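Local coordinates for methylaspartate ammonia-lyase (Citrobacter amalonaticus, PDB 1KKO), which catalyses the reversible, magnesium-dependent anti elimination of ammonia from L-threo-3-methylaspartate to give mesaconate, a step of glutamate degradation, at residues A108-A113 against D156-P161; L134-L139 against G336-I341. All coordinates share one frame; numbering follows the deposited sequence.

Contact 1. Residues A108-A113 against D156-P161; sequences AFLPNA and DEWQLP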
ATOM      1  N   ALA A 108      22.691  17.001 -12.639  1.00 15.25           N
ATOM      2  CA  ALA A 108      22.988  15.616 -12.936  1.00 15.08           C
ATOM      3  C   ALA A 108      22.735  14.790 -11.684  1.00 14.54           C
ATOM      4  O   ALA A 108      22.710  15.317 -10.570  1.00 14.41           O
ATOM      5  CB  ALA A 108      24.436  15.461 -13.396  1.00 15.28           C
ATOM      6  N   PHE A 109      22.595  13.488 -11.893  1.00 13.88           N
ATOM      7  CA  PHE A 109      22.338  12.542 -10.816  1.00 13.76           C
ATOM      8  C   PHE A 109      23.540  11.722 -10.369  1.00 13.66           C
ATOM      9  O   PHE A 109      23.822  11.629  -9.183  1.00 13.78           O
ATOM     10  CB  PHE A 109      21.237  11.595 -11.268  1.00 13.57           C
ATOM     11  CG  PHE A 109      21.053  10.383 -10.391  1.00 12.88           C
ATOM     12  CD1 PHE A 109      20.706  10.524  -9.063  1.00 11.97           C
ATOM     13  CD2 PHE A 109      21.187   9.110 -10.904  1.00 13.48           C
ATOM     14  CE1 PHE A 109      20.526   9.411  -8.262  1.00 12.23           C
ATOM     15  CE2 PHE A 109      20.995   8.009 -10.110  1.00 12.91           C
ATOM     16  CZ  PHE A 109      20.661   8.159  -8.788  1.00 12.54           C
ATOM     17  N   LEU A 110      24.264  11.155 -11.331  1.00 14.34           N
ATOM     18  CA  LEU A 110      25.300  10.183 -10.996  1.00 15.18           C
ATOM     19  C   LEU A 110      26.416  10.676 -10.080  1.00 15.30           C
ATOM     20  O   LEU A 110      26.772   9.977  -9.145  1.00 15.26           O
ATOM     21  CB  LEU A 110      25.898   9.578 -12.266  1.00 15.66           C
ATOM     22  CG  LEU A 110      25.353   8.218 -12.692  1.00 17.53           C
ATOM     23  CD1 LEU A 110      25.961   7.817 -14.025  1.00 18.90           C
ATOM     24  CD2 LEU A 110      25.644   7.143 -11.637  1.00 18.23           C
ATOM     25  N   PRO A 111      27.010  11.843 -10.332  1.00 15.12           N
ATOM     26  CA  PRO A 111      28.056  12.323  -9.428  1.00 15.58           C
ATOM     27  C   PRO A 111      27.560  12.411  -7.988  1.00 15.07           C
ATOM     28  O   PRO A 111      28.255  11.998  -7.071  1.00 15.71           O
ATOM     29  CB  PRO A 111      28.439  13.691 -10.010  1.00 15.86           C
ATOM     30  CG  PRO A 111      28.091  13.594 -11.411  1.00 16.62           C
ATOM     31  CD  PRO A 111      26.827  12.746 -11.481  1.00 15.57           C
ATOM     32  N   ASN A 112      26.347  12.919  -7.779  1.00 14.31           N
ATOM     33  CA  ASN A 112      25.821  13.000  -6.422  1.00 14.02           C
ATOM     34  C   ASN A 112      25.583  11.609  -5.825  1.00 13.55           C
ATOM     35  O   ASN A 112      25.861  11.360  -4.654  1.00 13.61           O
ATOM     36  CB  ASN A 112      24.504  13.769  -6.400  1.00 14.09           C
ATOM     37  CG  ASN A 112      24.676  15.243  -6.647  1.00 14.71           C
ATOM     38  OD1 ASN A 112      25.749  15.801  -6.402  1.00 16.33           O
ATOM     39  ND2 ASN A 112      23.592  15.902  -7.060  1.00 15.46           N
ATOM     40  N   ALA A 113      25.035  10.717  -6.635  1.00 13.20           N
ATOM     41  CA  ALA A 113      24.790   9.355  -6.157  1.00 13.79           C
ATOM     42  C   ALA A 113      26.092   8.678  -5.737  1.00 13.57           C
ATOM     43  O   ALA A 113      26.160   8.044  -4.683  1.00 13.70           O
ATOM     44  CB  ALA A 113      24.098   8.542  -7.219  1.00 13.91           C
ATOM     45  N   ASP A 156      19.101   8.903 -19.947  1.00 14.57           N
ATOM     46  CA  ASP A 156      20.058   9.900 -20.419  1.00 15.21           C
ATOM     47  C   ASP A 156      21.459   9.663 -19.859  1.00 15.52           C
ATOM     48  O   ASP A 156      22.436   9.668 -20.614  1.00 16.34           O
ATOM     49  CB  ASP A 156      19.603  11.307 -20.040  1.00 15.46           C
ATOM     50  CG  ASP A 156      18.448  11.805 -20.878  1.00 16.76           C
ATOM     51  OD1 ASP A 156      18.147  11.224 -21.943  1.00 19.26           O
ATOM     52  OD2 ASP A 156      17.785  12.805 -20.531  1.00 18.11           O
ATOM     53  N   GLU A 157      21.587   9.457 -18.552  1.00 15.61           N
ATOM     54  CA  GLU A 157      22.903   9.342 -17.932  1.00 15.85           C
ATOM     55  C   GLU A 157      23.594   8.008 -18.182  1.00 16.50           C
ATOM     56  O   GLU A 157      24.815   7.931 -18.100  1.00 17.49           O
ATOM     57  CB  GLU A 157      22.825   9.667 -16.438  1.00 15.76           C
ATOM     58  CG  GLU A 157      22.378  11.102 -16.214  1.00 15.61           C
ATOM     59  CD  GLU A 157      22.695  11.665 -14.841  1.00 15.66           C
ATOM     60  OE1 GLU A 157      23.542  11.098 -14.127  1.00 16.89           O
ATOM     61  OE2 GLU A 157      22.092  12.695 -14.472  1.00 15.66           O
ATOM     62  N   TRP A 158      22.832   6.972 -18.487  1.00 16.17           N
ATOM     63  CA  TRP A 158      23.404   5.670 -18.819  1.00 16.86           C
ATOM     64  C   TRP A 158      23.354   5.440 -20.321  1.00 18.22           C
ATOM     65  O   TRP A 158      23.737   4.376 -20.798  1.00 19.04           O
ATOM     66  CB  TRP A 158      22.653   4.539 -18.118  1.00 16.17           C
ATOM     67  CG  TRP A 158      23.151   4.222 -16.767  1.00 14.74           C
ATOM     68  CD1 TRP A 158      23.993   3.209 -16.430  1.00 13.85           C
ATOM     69  CD2 TRP A 158      22.836   4.909 -15.550  1.00 13.31           C
ATOM     70  NE1 TRP A 158      24.213   3.210 -15.075  1.00 13.48           N
ATOM     71  CE2 TRP A 158      23.516   4.246 -14.511  1.00 12.95           C
ATOM     72  CE3 TRP A 158      22.031   6.005 -15.227  1.00 13.08           C
ATOM     73  CZ2 TRP A 158      23.427   4.651 -13.185  1.00 13.26           C
ATOM     74  CZ3 TRP A 158      21.946   6.407 -13.905  1.00 13.63           C
ATOM     75  CH2 TRP A 158      22.633   5.731 -12.905  1.00 13.41           C
ATOM     76  N   GLN A 159      22.875   6.434 -21.059  1.00 18.98           N
ATOM     77  CA  GLN A 159      22.808   6.328 -22.514  1.00 20.14           C
ATOM     78  C   GLN A 159      22.044   5.069 -22.919  1.00 19.33           C
ATOM     79  O   GLN A 159      22.587   4.184 -23.598  1.00 20.42           O
ATOM     80  CB  GLN A 159      24.223   6.339 -23.117  1.00 21.39           C
ATOM     81  CG  GLN A 159      24.955   7.653 -22.901  1.00 25.04           C
ATOM     82  CD  GLN A 159      26.380   7.668 -23.434  1.00 29.32           C
ATOM     83  OE1 GLN A 159      27.081   8.666 -23.291  1.00 32.51           O
ATOM     84  NE2 GLN A 159      26.809   6.571 -24.052  1.00 31.94           N
ATOM     85  N   LEU A 160      20.784   4.987 -22.473  1.00 19.12           N
ATOM     86  CA  LEU A 160      19.900   3.861 -22.740  1.00 18.85           C
ATOM     87  C   LEU A 160      18.756   4.320 -23.634  1.00 20.05           C
ATOM     88  O   LEU A 160      18.353   5.473 -23.570  1.00 19.84           O
ATOM     89  CB  LEU A 160      19.329   3.301 -21.432  1.00 18.46           C
ATOM     90  CG  LEU A 160      20.338   3.070 -20.312  1.00 18.45           C
ATOM     91  CD1 LEU A 160      19.617   2.554 -19.065  1.00 17.57           C
ATOM     92  CD2 LEU A 160      21.403   2.088 -20.704  1.00 18.56           C
ATOM     93  N   PRO A 161      18.210   3.429 -24.452  1.00 20.79           N
ATOM     94  CA  PRO A 161      17.225   3.840 -25.453  1.00 21.89           C
ATOM     95  C   PRO A 161      15.883   4.274 -24.906  1.00 22.58           C
ATOM     96  O   PRO A 161      15.234   5.063 -25.585  1.00 23.85           O
ATOM     97  CB  PRO A 161      17.051   2.574 -26.287  1.00 21.88           C
ATOM     98  CG  PRO A 161      17.285   1.515 -25.306  1.00 22.54           C
ATOM     99  CD  PRO A 161      18.481   1.982 -24.536  1.00 21.38           C
TER
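E157 reaches across to F109 and L110 and holds them by their backbone amides, a carboxylate at the N-terminal start of helix 110-118. With chi1 at -62° its CG stands anti to the carbonyl carbon and beside the backbone N; the chain runs extended from there and ends with its carboxylate at the two amides. E157 OE2 accepts from F109 N at 2.7 Å and E157 OE1 from L110 N at 2.9 Å, each through its syn lone pair, so the carboxylate receives the amides as a fork; a weak third bond runs from F109 N to E157 OE1. The L110 side chain slides past E157 in the opposite direction. W158 crosses L110 obliquely: L110 CD1 sits over one face of the indole, 4.1 Å from the centroid of the W158 six-membered ring, a CH-pi contact, while L110 CD2 approaches W158 CH2 to 3.6 Å. F109 meets the same indole at its edge, F109 CE2 lying in the ring plane 4.0 Å from W158 CH2. W158 NE1 is hydrogen-bonded to D343 OD1 of helix 339-351, and W158 also touches H339, V342 and L346 there. Helix 150-157 ends in a Schellman motif, with positive phi at Q159, and the contact joins this end to the start of helix 110-118 at the surface. Two amides thus find a negatively charged acceptor, and the positive end of the helix dipole would be expected to favour the ionised form of E157.

Contact 2. Residues L134-L139 against G336-I341; sequences LSQALL and GGIHNI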
ATOM      1  N   LEU A 134      18.603   8.569  -0.018  1.00 10.52           N
ATOM      2  CA  LEU A 134      19.223   9.756  -0.581  1.00 10.54           C
ATOM      3  C   LEU A 134      19.257   9.681  -2.093  1.00 10.65           C
ATOM      4  O   LEU A 134      18.942  10.640  -2.784  1.00 10.43           O
ATOM      5  CB  LEU A 134      20.647   9.940  -0.068  1.00 10.92           C
ATOM      6  CG  LEU A 134      20.816  10.284   1.406  1.00 11.50           C
ATOM      7  CD1 LEU A 134      22.296  10.362   1.726  1.00 12.12           C
ATOM      8  CD2 LEU A 134      20.131  11.597   1.764  1.00 12.56           C
ATOM      9  N   SER A 135      19.645   8.529  -2.617  1.00 10.54           N
ATOM     10  CA  SER A 135      19.779   8.388  -4.060  1.00 10.77           C
ATOM     11  C   SER A 135      18.422   8.484  -4.771  1.00 10.28           C
ATOM     12  O   SER A 135      18.318   9.035  -5.868  1.00 11.05           O
ATOM     13  CB  SER A 135      20.507   7.099  -4.403  1.00 11.23           C
ATOM     14  OG  SER A 135      19.724   5.970  -4.099  1.00 11.42           O
ATOM     15  N   GLN A 136      17.361   7.973  -4.144  1.00 10.45           N
ATOM     16  CA  GLN A 136      16.026   8.134  -4.712  1.00  9.84           C
ATOM     17  C   GLN A 136      15.686   9.616  -4.827  1.00  9.63           C
ATOM     18  O   GLN A 136      15.233  10.074  -5.850  1.00 10.08           O
ATOM     19  CB  GLN A 136      14.956   7.490  -3.843  1.00  9.84           C
ATOM     20  CG  GLN A 136      14.946   5.978  -3.784  1.00  9.64           C
ATOM     21  CD  GLN A 136      14.142   5.536  -2.595  1.00  9.13           C
ATOM     22  OE1 GLN A 136      13.077   6.098  -2.326  1.00 10.68           O
ATOM     23  NE2 GLN A 136      14.648   4.561  -1.856  1.00  9.70           N
ATOM     24  N   ALA A 137      15.905  10.349  -3.747  1.00 10.03           N
ATOM     25  CA  ALA A 137      15.579  11.765  -3.739  1.00 10.07           C
ATOM     26  C   ALA A 137      16.444  12.552  -4.732  1.00 10.28           C
ATOM     27  O   ALA A 137      15.962  13.478  -5.364  1.00 10.45           O
ATOM     28  CB  ALA A 137      15.710  12.336  -2.354  1.00 10.27           C
ATOM     29  N   LEU A 138      17.714  12.178  -4.864  1.00 10.54           N
ATOM     30  CA  LEU A 138      18.607  12.865  -5.793  1.00 11.05           C
ATOM     31  C   LEU A 138      18.217  12.609  -7.241  1.00 10.77           C
ATOM     32  O   LEU A 138      18.348  13.507  -8.076  1.00 11.32           O
ATOM     33  CB  LEU A 138      20.062  12.472  -5.538  1.00 11.47           C
ATOM     34  CG  LEU A 138      20.591  13.048  -4.227  1.00 12.08           C
ATOM     35  CD1 LEU A 138      21.805  12.272  -3.783  1.00 12.48           C
ATOM     36  CD2 LEU A 138      20.900  14.537  -4.360  1.00 13.42           C
ATOM     37  N   LEU A 139      17.732  11.408  -7.545  1.00 10.89           N
ATOM     38  CA  LEU A 139      17.248  11.097  -8.876  1.00 10.86           C
ATOM     39  C   LEU A 139      15.993  11.904  -9.156  1.00 11.05           C
ATOM     40  O   LEU A 139      15.835  12.506 -10.212  1.00 11.15           O
ATOM     41  CB  LEU A 139      16.958   9.608  -9.020  1.00 11.56           C
ATOM     42  CG  LEU A 139      16.412   9.195 -10.393  1.00 11.89           C
ATOM     43  CD1 LEU A 139      17.355   9.539 -11.545  1.00 13.06           C
ATOM     44  CD2 LEU A 139      16.093   7.705 -10.414  1.00 11.95           C
ATOM     45  N   GLY A 336      22.314  -0.115  -1.712  1.00 11.19           N
ATOM     46  CA  GLY A 336      22.666   1.261  -1.377  1.00 11.17           C
ATOM     47  C   GLY A 336      22.104   2.220  -2.421  1.00 10.81           C
ATOM     48  O   GLY A 336      20.910   2.249  -2.652  1.00 11.07           O
ATOM     49  N   GLY A 337      22.946   3.024  -3.044  1.00 10.69           N
ATOM     50  CA  GLY A 337      22.452   3.966  -4.022  1.00 10.60           C
ATOM     51  C   GLY A 337      21.814   3.249  -5.197  1.00 10.29           C
ATOM     52  O   GLY A 337      22.337   2.239  -5.694  1.00 10.65           O
ATOM     53  N   ILE A 338      20.722   3.806  -5.712  1.00 10.28           N
ATOM     54  CA  ILE A 338      19.960   3.130  -6.757  1.00 10.45           C
ATOM     55  C   ILE A 338      20.678   3.104  -8.098  1.00 10.66           C
ATOM     56  O   ILE A 338      20.302   2.350  -8.977  1.00 10.66           O
ATOM     57  CB  ILE A 338      18.548   3.730  -6.883  1.00 10.26           C
ATOM     58  CG1 ILE A 338      18.589   5.197  -7.292  1.00 11.26           C
ATOM     59  CG2 ILE A 338      17.770   3.521  -5.585  1.00 11.19           C
ATOM     60  CD1 ILE A 338      17.199   5.775  -7.570  1.00 11.66           C
ATOM     61  N   HIS A 339      21.700   3.936  -8.268  1.00 10.94           N
ATOM     62  CA  HIS A 339      22.524   3.837  -9.471  1.00 11.15           C
ATOM     63  C   HIS A 339      23.142   2.437  -9.542  1.00 10.83           C
ATOM     64  O   HIS A 339      23.381   1.914 -10.630  1.00 11.81           O
ATOM     65  CB  HIS A 339      23.610   4.895  -9.504  1.00 11.30           C
ATOM     66  CG  HIS A 339      24.552   4.844  -8.353  1.00 12.03           C
ATOM     67  ND1 HIS A 339      24.141   4.913  -7.040  1.00 12.60           N
ATOM     68  CD2 HIS A 339      25.904   4.755  -8.321  1.00 13.09           C
ATOM     69  CE1 HIS A 339      25.196   4.865  -6.248  1.00 13.63           C
ATOM     70  NE2 HIS A 339      26.279   4.765  -7.001  1.00 14.15           N
ATOM     71  N   ASN A 340      23.381   1.815  -8.391  1.00 11.08           N
ATOM     72  CA  ASN A 340      23.920   0.461  -8.343  1.00 11.23           C
ATOM     73  C   ASN A 340      22.913  -0.540  -8.901  1.00 10.82           C
ATOM     74  O   ASN A 340      23.296  -1.574  -9.440  1.00 11.39           O
ATOM     75  CB  ASN A 340      24.324   0.059  -6.926  1.00 11.41           C
ATOM     76  CG  ASN A 340      25.461   0.884  -6.376  1.00 11.68           C
ATOM     77  OD1 ASN A 340      25.419   1.352  -5.225  1.00 14.48           O
ATOM     78  ND2 ASN A 340      26.481   1.068  -7.176  1.00 12.55           N
ATOM     79  N   ILE A 341      21.615  -0.281  -8.738  1.00 10.67           N
ATOM     80  CA  ILE A 341      20.615  -1.164  -9.329  1.00 10.80           C
ATOM     81  C   ILE A 341      20.726  -1.114 -10.849  1.00 10.78           C
ATOM     82  O   ILE A 341      20.669  -2.152 -11.518  1.00 11.08           O
ATOM     83  CB  ILE A 341      19.175  -0.770  -8.950  1.00 10.68           C
ATOM     84  CG1 ILE A 341      18.953  -0.742  -7.448  1.00 11.20           C
ATOM     85  CG2 ILE A 341      18.184  -1.724  -9.608  1.00 11.01           C
ATOM     86  CD1 ILE A 341      17.674   0.004  -7.081  1.00 12.16           C
TER
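The backbones of S135 and G337 come within 5.2 Å, CA to CA, where helix 128-146 runs past the loop leading into helix 339-351. At this close approach G337, with no side chain, presents its CA 3.4 Å from S135 OG. The serine hydroxyl stands between its own backbone N and carbonyl carbon (chi1 69°), and there S135 OG accepts from I338 N at 2.9 Å with an N-H...O angle of 156°. Its one proton lies within reach of the carbonyls of R131 and Y132 in its own helix and can serve them only in turn or as a shared bond, so a buried hydroxyl ties the loop to the preceding turn. Both branches of I338 pack on the same hydroxyl, CG1 and CG2 each 3.5 Å from S135 OG. CG1 likewise stands between backbone N and carbonyl carbon, and I338 CD1 touches L139 CD2 at 3.6 Å where the two side chains cross at about a right angle. I338 CD1 also rests against the helix backbone, 3.9 Å from Q136 CA. I338 CG2 approaches Q136 CG at 4.2 Å, again nearly at right angles, while the amide end of Q136 turns elsewhere, OE1 accepting from D68 N. Helix 128-146 belongs to the N-terminal family region and helix 339-351 to the TIM-barrel region, following barrel strand 327-330. This is the interface between capping domain and barrel characteristic of the enolase superfamily, with G336 about 10 Å from the side chain of K331, the proton acceptor.

In the fold
Contact 1 lies at the surface and contact 2 is wholly buried, yet their centres are only 11 Å apart and they share neighbours. F109 is one bridge, with F109 CE1 packed 3.3 Å from the carbonyl oxygen (O) of S135; H339 is another, its CB lying against W158 CH2. Helix 339-351, part of contact 2, thus also lies against contact 1 through H339. Their polar chemistry differs with depth: 108-113 and 156-161, both of the N-terminal family region, are joined by a charged carboxylate, whereas 134-139 and 336-341 join that region to the barrel through a neutral hydroxyl and aliphatic side chains. Along the chain the segments of the two contacts alternate.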